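Local coordinates for protein leucyl aminopeptidase (Trypanosoma brucei brucei, PDB 5NTD) that probably removes leucine and other N-terminal residues from peptides as a manganese-bound M17 aminopeptidase, caught here with the inhibitor bestatin in its active site, at residues R211-P216 with G315-F320; Y257-A262 with G374-G379; V287-V292 with A400-A405; V494-P499 with T507-A512. All blocks are in the same frame, centred on the assembly; numbering follows the deposited sequence.

Contact 1: residues R211-P216 with G315-F320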
# COMPACT_ATOMS: atom_id res chain seq x y z
N ARG G 211 26.15 9.59 22.61
CA ARG G 211 26.77 10.48 21.60
C ARG G 211 26.92 9.75 20.28
O ARG G 211 26.59 10.28 19.22
CB ARG G 211 28.14 10.96 22.09
CG ARG G 211 28.78 12.01 21.20
CD ARG G 211 30.08 12.57 21.78
NE ARG G 211 30.63 13.55 20.87
CZ ARG G 211 30.14 14.79 20.72
NH1 ARG G 211 29.14 15.24 21.47
NH2 ARG G 211 30.67 15.58 19.78
N LEU G 212 27.44 8.55 20.36
CA LEU G 212 27.72 7.74 19.16
C LEU G 212 26.40 7.42 18.41
O LEU G 212 26.32 7.47 17.19
CB LEU G 212 28.46 6.46 19.50
CG LEU G 212 29.87 6.64 20.09
CD1 LEU G 212 30.34 5.34 20.68
CD2 LEU G 212 30.86 7.12 19.05
N VAL G 213 25.38 7.10 19.18
CA VAL G 213 24.08 6.71 18.63
C VAL G 213 23.35 7.92 18.02
O VAL G 213 22.88 7.87 16.89
CB VAL G 213 23.23 5.98 19.69
CG1 VAL G 213 21.85 5.65 19.14
CG2 VAL G 213 23.93 4.70 20.08
N ASP G 214 23.33 9.01 18.76
CA ASP G 214 22.75 10.31 18.30
C ASP G 214 23.42 10.81 17.01
O ASP G 214 22.80 11.40 16.16
CB ASP G 214 22.93 11.43 19.33
CG ASP G 214 21.81 11.47 20.37
OD1 ASP G 214 20.70 10.97 20.10
OD2 ASP G 214 22.09 11.97 21.47
N ALA G 215 24.72 10.59 16.91
CA ALA G 215 25.51 11.18 15.83
C ALA G 215 24.95 10.69 14.51
O ALA G 215 24.70 9.50 14.34
CB ALA G 215 26.98 10.81 15.95
N PRO G 216 24.80 11.60 13.54
CA PRO G 216 24.34 11.17 12.23
C PRO G 216 25.43 10.45 11.48
O PRO G 216 26.59 10.56 11.82
CB PRO G 216 24.01 12.48 11.55
CG PRO G 216 24.98 13.45 12.13
CD PRO G 216 25.10 13.03 13.57
N GLY G 315 23.91 -1.26 19.24
CA GLY G 315 24.48 -2.48 19.86
C GLY G 315 26.00 -2.42 19.93
O GLY G 315 26.61 -2.83 20.91
N ALA G 316 26.60 -1.92 18.87
CA ALA G 316 28.08 -1.75 18.84
C ALA G 316 28.53 -0.70 19.87
O ALA G 316 29.52 -0.87 20.55
CB ALA G 316 28.57 -1.36 17.46
N ALA G 317 27.79 0.38 19.95
CA ALA G 317 28.07 1.41 20.92
C ALA G 317 27.93 0.87 22.33
O ALA G 317 28.74 1.18 23.20
CB ALA G 317 27.16 2.62 20.74
N ALA G 318 26.90 0.07 22.55
CA ALA G 318 26.64 -0.49 23.86
C ALA G 318 27.82 -1.38 24.34
O ALA G 318 28.33 -1.21 25.43
CB ALA G 318 25.36 -1.29 23.87
N VAL G 319 28.22 -2.33 23.50
CA VAL G 319 29.33 -3.22 23.86
C VAL G 319 30.65 -2.45 23.94
O VAL G 319 31.48 -2.72 24.81
CB VAL G 319 29.48 -4.43 22.93
CG1 VAL G 319 28.22 -5.29 23.01
CG2 VAL G 319 29.79 -4.05 21.50
N PHE G 320 30.84 -1.51 23.05
CA PHE G 320 32.05 -0.69 23.07
C PHE G 320 32.18 0.03 24.40
O PHE G 320 33.22 0.02 25.03
CB PHE G 320 32.05 0.33 21.94
CG PHE G 320 33.25 1.23 21.93
CD1 PHE G 320 34.52 0.69 21.85
CD2 PHE G 320 33.12 2.62 21.98
CE1 PHE G 320 35.64 1.52 21.82
CE2 PHE G 320 34.23 3.45 21.96
CZ PHE G 320 35.50 2.89 21.89
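Leu212 and Val213, in the last turn of helix 196-214, close on the methyl of Ala317 in helix 314-328. CB of Ala317 lies 3.9 Å from CG2 of Val213 and 4.2 Å from CD1 of Leu212, so one small side chain meets a branch of each neighbour. In Val213 this is the methyl placed beside the backbone N; its other branch, CG1, lies anti to that N (chi1 177°). Leu212 has CG anti to its own carbonyl carbon (chi1 -64°), and the same CD1 also meets CD2 of Phe320, 4.1 Å away. The Leu212 and Phe320 side chains cross at nearly a right angle, the methyl coming obliquely to the ring. With alanine at the centre, the helices approach to 6.6 Å between CA of Leu212 and CA of Ala317. Ile228 of helix 222-236 touches both Leu212 and Phe320, while Ala316 and Phe320 rest on Leu339 of strand 334-344, placing the contact among helices beside the mixed sheet of the catalytic domain. No hydrogen bond joins the two segments. All four touching side chains are buried and hydrocarbon, so the helices are held here by van der Waals and hydrophobic packing.

Contact 2: residues Y257-A262 with G374-G379. With BCT (bicarbonate ion), chain B.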
# COMPACT_ATOMS: atom_id res chain seq x y z
N TYR G 257 31.44 -8.62 4.91
CA TYR G 257 31.96 -8.07 3.63
C TYR G 257 30.80 -7.77 2.68
O TYR G 257 30.69 -6.67 2.15
CB TYR G 257 32.99 -9.00 2.94
CG TYR G 257 33.34 -8.50 1.58
CD1 TYR G 257 34.08 -7.34 1.42
CD2 TYR G 257 32.88 -9.15 0.44
CE1 TYR G 257 34.37 -6.85 0.15
CE2 TYR G 257 33.17 -8.66 -0.84
CZ TYR G 257 33.89 -7.51 -0.97
OH TYR G 257 34.19 -7.01 -2.22
N SER G 258 29.95 -8.75 2.48
CA SER G 258 28.84 -8.63 1.51
C SER G 258 27.85 -7.54 1.90
O SER G 258 27.41 -6.76 1.06
CB SER G 258 28.09 -9.93 1.35
OG SER G 258 28.90 -10.93 0.79
N VAL G 259 27.54 -7.45 3.18
CA VAL G 259 26.62 -6.43 3.70
C VAL G 259 27.18 -5.05 3.50
O VAL G 259 26.48 -4.11 3.05
CB VAL G 259 26.31 -6.64 5.18
CG1 VAL G 259 25.63 -5.42 5.77
CG2 VAL G 259 25.44 -7.86 5.35
N GLY G 260 28.46 -4.91 3.79
CA GLY G 260 29.10 -3.56 3.80
C GLY G 260 29.72 -3.03 2.51
O GLY G 260 30.06 -1.86 2.42
N LYS G 261 29.86 -3.89 1.52
CA LYS G 261 30.74 -3.58 0.35
C LYS G 261 30.21 -2.53 -0.62
O LYS G 261 30.96 -1.91 -1.36
CB LYS G 261 31.08 -4.83 -0.43
CG LYS G 261 29.87 -5.46 -1.07
CD LYS G 261 30.22 -6.72 -1.82
CE LYS G 261 28.94 -7.43 -2.15
NZ LYS G 261 29.11 -8.20 -3.39
N ALA G 262 28.91 -2.31 -0.57
CA ALA G 262 28.28 -1.28 -1.43
C ALA G 262 28.57 0.15 -0.97
O ALA G 262 28.46 1.09 -1.76
CB ALA G 262 26.77 -1.49 -1.51
N GLY G 374 21.71 -7.48 9.77
CA GLY G 374 22.31 -7.47 11.09
C GLY G 374 22.71 -8.85 11.50
O GLY G 374 23.81 -9.08 11.99
N ARG G 375 21.82 -9.80 11.28
CA ARG G 375 22.08 -11.15 11.69
C ARG G 375 23.25 -11.74 10.92
O ARG G 375 23.99 -12.59 11.42
CB ARG G 375 20.82 -12.01 11.53
CG ARG G 375 20.44 -12.30 10.10
CD ARG G 375 19.02 -12.83 10.03
NE ARG G 375 18.05 -11.78 10.38
CZ ARG G 375 16.77 -12.00 10.58
NH1 ARG G 375 16.27 -13.23 10.48
NH2 ARG G 375 15.99 -11.02 10.92
N ILE G 376 23.42 -11.29 9.69
CA ILE G 376 24.53 -11.76 8.83
C ILE G 376 25.88 -11.28 9.37
O ILE G 376 26.84 -11.99 9.53
CB ILE G 376 24.35 -11.28 7.38
CG1 ILE G 376 23.16 -12.02 6.74
CG2 ILE G 376 25.62 -11.51 6.58
CD1 ILE G 376 22.76 -11.52 5.38
N VAL G 377 25.90 -10.01 9.63
CA VAL G 377 27.07 -9.33 10.14
C VAL G 377 27.48 -9.93 11.52
O VAL G 377 28.62 -10.23 11.80
CB VAL G 377 26.69 -7.83 10.13
CG1 VAL G 377 26.92 -7.12 11.42
CG2 VAL G 377 27.29 -7.15 8.92
N LEU G 378 26.48 -10.17 12.34
CA LEU G 378 26.68 -10.77 13.65
C LEU G 378 27.13 -12.21 13.55
O LEU G 378 27.84 -12.72 14.42
CB LEU G 378 25.40 -10.68 14.48
CG LEU G 378 25.02 -9.27 14.93
CD1 LEU G 378 23.59 -9.24 15.43
CD2 LEU G 378 25.96 -8.77 16.01
N GLY G 379 26.68 -12.89 12.52
CA GLY G 379 27.10 -14.30 12.29
C GLY G 379 28.62 -14.41 12.13
O GLY G 379 29.28 -15.27 12.70
C BCT B . 18.33 -8.15 10.74
O1 BCT B . 19.09 -7.05 10.54
O2 BCT B . 18.79 -9.30 10.75
O3 BCT B . 17.09 -8.04 10.87
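Val259 on helix 254-260 faces the first turn of helix 374-387, where Ile376 and Val377 receive it with their CG2 methyls. The Val259 and Val377 side chains cross at about a right angle: CG2 of Val377 sits 3.9 Å from CB of Val259 and makes similar contacts with both of its methyls. Toward Ile376 the crossing is oblique and methyl meets methyl, CG2 of Val259 lying 3.9 Å from CG2 of Ile376. The Ile376 branch involved is the one anti to its backbone N; CG1 is the branch anti to the carbonyl carbon (chi1 -70°). Ile357 of strand 356-358 also touches Ile376. The same helix start forms an anion site of the M17 catalytic domain, occupied by bicarbonate. Gly374 N donates to bicarbonate O1 over 2.8 Å, and Arg375 N donates to O2 over 3.1 Å. The Arg375 chain bends at chi3 (68°) and brings its guanidinium round with an edge to the ion. From that edge NE gives O2 a nearly straight bond of 2.6 Å at 173°, while NH2 reaches O3 at 3.2 Å and adds a weak bond to O2. Backbone and side chain of Arg375 therefore grip the same oxygen, and the positive guanidinium together with the helix N-terminus would favour a negative charge there. Ala475 and Phe478 of helix 471-480 pack against the Arg375 side chain.

Contact 3: residues V287-V292 with A400-A405. With MN (manganese (II) ion), chain C; BES (2-(3-amino-2-hydroxy-4-phenyl-butyrylamino)-4-methyl-pentanoic acid), chain D.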
# COMPACT_ATOMS: atom_id res chain seq x y z
N VAL G 287 29.93 -9.01 21.18
CA VAL G 287 29.79 -8.77 19.73
C VAL G 287 28.64 -7.78 19.49
O VAL G 287 27.56 -7.98 19.95
CB VAL G 287 29.49 -10.08 18.99
CG1 VAL G 287 29.46 -9.84 17.49
CG2 VAL G 287 30.55 -11.11 19.33
N GLY G 288 28.92 -6.71 18.77
CA GLY G 288 27.95 -5.65 18.57
C GLY G 288 27.64 -5.36 17.11
O GLY G 288 28.53 -5.30 16.27
N LYS G 289 26.35 -5.20 16.82
CA LYS G 289 25.88 -4.81 15.46
C LYS G 289 26.20 -3.34 15.30
O LYS G 289 25.61 -2.48 15.96
CB LYS G 289 24.37 -5.08 15.27
CG LYS G 289 23.81 -4.61 13.92
CD LYS G 289 22.27 -4.70 13.83
CE LYS G 289 21.72 -4.10 12.52
NZ LYS G 289 20.24 -4.00 12.37
N GLY G 290 27.15 -3.06 14.43
CA GLY G 290 27.59 -1.69 14.18
C GLY G 290 27.20 -1.17 12.82
O GLY G 290 28.04 -0.76 12.02
N ILE G 291 25.91 -1.23 12.54
CA ILE G 291 25.41 -0.75 11.23
C ILE G 291 25.22 0.74 11.37
O ILE G 291 24.23 1.22 11.92
CB ILE G 291 24.13 -1.47 10.77
CG1 ILE G 291 24.42 -2.97 10.60
CG2 ILE G 291 23.60 -0.88 9.47
CD1 ILE G 291 25.49 -3.33 9.57
N VAL G 292 26.20 1.48 10.88
CA VAL G 292 26.23 2.96 11.01
C VAL G 292 25.03 3.63 10.37
O VAL G 292 24.59 4.68 10.80
CB VAL G 292 27.53 3.57 10.45
CG1 VAL G 292 28.68 3.16 11.35
CG2 VAL G 292 27.79 3.12 9.02
N ALA G 400 22.39 -5.96 19.62
CA ALA G 400 21.99 -5.51 18.28
C ALA G 400 20.62 -4.90 18.24
O ALA G 400 19.70 -5.36 18.88
CB ALA G 400 22.04 -6.68 17.33
N THR G 401 20.53 -3.84 17.48
CA THR G 401 19.22 -3.21 17.14
C THR G 401 18.58 -4.01 16.00
O THR G 401 18.58 -3.60 14.85
CB THR G 401 19.40 -1.75 16.74
OG1 THR G 401 20.47 -1.65 15.79
CG2 THR G 401 19.75 -0.93 17.95
N LEU G 402 18.12 -5.19 16.32
CA LEU G 402 18.01 -6.22 15.30
C LEU G 402 16.65 -6.34 14.58
O LEU G 402 16.64 -6.59 13.39
CB LEU G 402 18.45 -7.60 15.84
CG LEU G 402 18.82 -8.63 14.76
CD1 LEU G 402 19.95 -8.14 13.86
CD2 LEU G 402 19.20 -9.94 15.40
N THR G 403 15.55 -6.24 15.32
CA THR G 403 14.24 -6.51 14.74
C THR G 403 13.20 -5.51 15.17
O THR G 403 13.14 -5.14 16.34
CB THR G 403 13.70 -7.92 15.08
OG1 THR G 403 13.44 -8.02 16.48
CG2 THR G 403 14.67 -9.03 14.69
N GLY G 404 12.31 -5.15 14.25
CA GLY G 404 11.06 -4.47 14.59
C GLY G 404 10.17 -5.34 15.49
O GLY G 404 9.47 -4.84 16.37
N ALA G 405 10.24 -6.64 15.31
CA ALA G 405 9.54 -7.59 16.19
C ALA G 405 9.85 -7.38 17.69
O ALA G 405 9.00 -7.60 18.54
CB ALA G 405 9.89 -9.04 15.80
MN MN C . 19.55 -3.00 10.71
N2 BES D . 18.01 -2.41 11.89
C1 BES D . 16.72 -3.02 11.57
C6 BES D . 15.85 -3.30 12.82
C7 BES D . 15.05 -2.16 13.39
C8 BES D . 15.62 -1.27 14.28
C12 BES D . 13.70 -2.01 13.07
C9 BES D . 14.88 -0.22 14.82
C11 BES D . 12.95 -0.96 13.61
C10 BES D . 13.54 -0.05 14.47
C2 BES D . 17.03 -4.30 10.78
O2 BES D . 18.27 -4.25 10.00
C3 BES D . 15.91 -4.52 9.80
O3 BES D . 16.08 -3.95 8.70
N1 BES D . 14.94 -5.33 10.26
C4 BES D . 13.77 -5.71 9.53
C13 BES D . 13.97 -7.01 8.76
C14 BES D . 12.93 -7.28 7.68
C15 BES D . 12.56 -6.12 6.76
C16 BES D . 13.41 -8.39 6.78
C5 BES D . 12.62 -5.94 10.46
O1 BES D . 11.51 -5.53 10.11
O4 BES D . 12.80 -6.53 11.53
O HOH W 1 22.95 -2.26 16.76
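Ala400, at the end of strand 395-400, presses its methyl against Lys289 of the neighbouring parallel strand 283-291: the two CB atoms are 3.5 Å apart, tighter than usual van der Waals contact. Next comes Thr401, the centre of an inverse gamma turn. Its N donates to a water, 3.0 Å away, which in turn donates to Lys289 O, so the diverging backbones are bridged by solvent. Thr401 OG1 is hydrogen-bonded to Asp312. The lysine is extended throughout, with CG anti to the backbone N (chi1 176°), which carries NZ to a manganese ion at 2.1 Å. Thr401 O comes within 3.0 Å of Lys289 NZ, a close approach and not a hydrogen bond, NZ being committed to the metal. This is the metal centre of the M17 aminopeptidase, placed at the C-terminal ends of parallel strands in the central sheet; Asp294, Asp312 and Glu373 also bind the metal, and bestatin chelates it through N2 and O2. Leu402 then brings CD1 to within 4.1 Å of Lys289 CD, flanking the shaft of the lysine. Thr403 is the N-cap residue of helix 404-410; its OG1 makes a weak bond to Gln406 N. Gly404 N, in the first turn, donates to the carboxylate O4 of bestatin over 3.1 Å at 158°, a bond that helps hold the inhibitor's leucine end.

Contact 4: residues V494-P499 with T507-A512. With BES (2-(3-amino-2-hydroxy-4-phenyl-butyrylamino)-4-methyl-pentanoic acid), chain D.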
# COMPACT_ATOMS: atom_id res chain seq x y z
N VAL G 494 21.01 -10.15 22.76
CA VAL G 494 20.27 -8.98 23.25
C VAL G 494 19.77 -8.13 22.07
O VAL G 494 20.54 -7.51 21.34
CB VAL G 494 21.11 -8.07 24.16
CG1 VAL G 494 20.25 -6.99 24.80
CG2 VAL G 494 21.77 -8.89 25.24
N ASP G 495 18.46 -8.15 21.87
CA ASP G 495 17.82 -7.37 20.81
C ASP G 495 17.35 -6.10 21.46
O ASP G 495 16.40 -6.09 22.25
CB ASP G 495 16.66 -8.13 20.17
CG ASP G 495 16.18 -7.49 18.85
OD1 ASP G 495 16.39 -6.27 18.67
OD2 ASP G 495 15.58 -8.21 18.03
N LEU G 496 18.03 -5.02 21.16
CA LEU G 496 17.73 -3.71 21.78
C LEU G 496 17.34 -2.62 20.77
O LEU G 496 17.63 -1.44 20.93
CB LEU G 496 18.89 -3.23 22.67
CG LEU G 496 20.31 -3.53 22.22
CD1 LEU G 496 20.64 -2.84 20.91
CD2 LEU G 496 21.27 -3.06 23.29
N ALA G 497 16.62 -3.06 19.76
CA ALA G 497 16.15 -2.17 18.67
C ALA G 497 15.54 -0.88 19.20
O ALA G 497 15.87 0.20 18.77
CB ALA G 497 15.17 -2.90 17.76
N TYR G 498 14.63 -1.02 20.13
CA TYR G 498 13.89 0.14 20.68
C TYR G 498 14.44 0.79 21.97
O TYR G 498 14.39 2.00 22.10
CB TYR G 498 12.40 -0.19 20.83
CG TYR G 498 11.70 -0.29 19.50
CD1 TYR G 498 11.71 -1.48 18.79
CD2 TYR G 498 11.06 0.81 18.94
CE1 TYR G 498 11.09 -1.58 17.56
CE2 TYR G 498 10.43 0.72 17.72
CZ TYR G 498 10.45 -0.48 17.04
OH TYR G 498 9.83 -0.57 15.81
N PRO G 499 14.99 0.00 22.89
CA PRO G 499 15.47 0.64 24.10
C PRO G 499 16.63 1.63 23.95
O PRO G 499 16.90 2.40 24.85
CB PRO G 499 15.89 -0.56 24.95
CG PRO G 499 14.94 -1.64 24.54
CD PRO G 499 14.81 -1.44 23.07
N THR G 507 19.39 6.88 24.16
CA THR G 507 19.25 6.69 25.62
C THR G 507 20.57 6.29 26.29
O THR G 507 20.68 6.31 27.50
CB THR G 507 18.23 5.58 25.95
OG1 THR G 507 18.59 4.40 25.23
CG2 THR G 507 16.87 6.00 25.57
N GLY G 508 21.53 5.83 25.50
CA GLY G 508 22.75 5.23 26.03
C GLY G 508 22.49 3.91 26.75
O GLY G 508 23.25 3.51 27.63
N PHE G 509 21.43 3.23 26.37
CA PHE G 509 21.10 1.90 26.92
C PHE G 509 22.13 0.87 26.48
O PHE G 509 22.49 0.79 25.32
CB PHE G 509 19.71 1.47 26.43
CG PHE G 509 19.21 0.15 26.94
CD1 PHE G 509 19.69 -1.05 26.41
CD2 PHE G 509 18.18 0.10 27.86
CE1 PHE G 509 19.18 -2.27 26.84
CE2 PHE G 509 17.68 -1.11 28.29
CZ PHE G 509 18.17 -2.29 27.79
N GLY G 510 22.55 0.06 27.43
CA GLY G 510 23.39 -1.12 27.16
C GLY G 510 24.64 -1.22 28.01
O GLY G 510 24.91 -2.27 28.61
N PRO G 511 25.45 -0.16 28.04
CA PRO G 511 26.71 -0.24 28.79
C PRO G 511 26.57 -0.52 30.28
O PRO G 511 27.24 -1.39 30.80
CB PRO G 511 27.34 1.12 28.56
CG PRO G 511 26.82 1.52 27.23
CD PRO G 511 25.40 1.04 27.21
N ALA G 512 25.68 0.18 30.95
CA ALA G 512 25.44 -0.03 32.38
C ALA G 512 24.91 -1.44 32.67
O ALA G 512 25.25 -2.06 33.67
CB ALA G 512 24.49 1.00 32.95
N2 BES D . 18.01 -2.41 11.89
C1 BES D . 16.72 -3.02 11.57
C6 BES D . 15.85 -3.30 12.82
C7 BES D . 15.05 -2.16 13.39
C8 BES D . 15.62 -1.27 14.28
C12 BES D . 13.70 -2.01 13.07
C9 BES D . 14.88 -0.22 14.82
C11 BES D . 12.95 -0.96 13.61
C10 BES D . 13.54 -0.05 14.47
C2 BES D . 17.03 -4.30 10.78
O2 BES D . 18.27 -4.25 10.00
C3 BES D . 15.91 -4.52 9.80
O3 BES D . 16.08 -3.95 8.70
N1 BES D . 14.94 -5.33 10.26
C4 BES D . 13.77 -5.71 9.53
C13 BES D . 13.97 -7.01 8.76
C14 BES D . 12.93 -7.28 7.68
C15 BES D . 12.56 -6.12 6.76
C16 BES D . 13.41 -8.39 6.78
C5 BES D . 12.62 -5.94 10.46
O1 BES D . 11.51 -5.53 10.11
O4 BES D . 12.80 -6.53 11.53
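Thr507 OG1 takes part in two hydrogen bonds, one across the contact and one within its own turn: it donates to Pro499 O over 2.6 Å and accepts from Phe509 N over 3.3 Å, the latter bond closing an ST turn. The donated bond lies in the carbonyl plane of Pro499, on a lone pair, with a C=O...O angle of 137°. With chi1 at 54°, OG1 lies between the backbone N and the carbonyl carbon of its own residue, a position from which it meets both partners. The turn precedes helix 511-519, with Gly510 as N-cap, and ties that C-terminal helix of the catalytic domain to the chain leaving strand 490-495. Two residues on, Phe509 extends anti to its backbone N (chi1 -179°) and turns one face of its ring to Pro499 CB, which makes a CH-pi contact over the centre, 3.7 Å from the centroid of the Phe509 ring. Ala415 of strand 415-419 touches both Phe509 and Leu496. On the pocket side of 494-499, Ala497 CB packs at 3.9 Å from C8 of the bestatin phenyl group, and Tyr498 meets the same group obliquely. At the rim of the Phe509 ring, near its plane, Leu496 CD2 approaches CD1 of Phe509 to 4.0 Å.

Contact 3 stands in the middle: its centre is 10 to 11 Å from those of the other three, and it touches each. Toward contact 1, Ala316 N is probably hydrogen-bonded to Lys289 O at 3.1 Å, joining helix 314-328 to the metal-binding strand. Contact 2 meets it where Leu378 CD1 packs 3.5 Å from Ala400 CB, and its Val259 side chain is about 8 Å from a manganese ion. Contact 4 is linked by polar bonds, Thr403 OG1 to Asp495 OD2 at 2.6 Å and Ala400 O to Leu496 N at 2.8 Å, and shares bestatin with it. Contacts 2 and 4 lie 21 Å apart between centres and do not touch. Contact 1 is farther from the inhibitor, the Val213 side chain about 10 Å from bestatin.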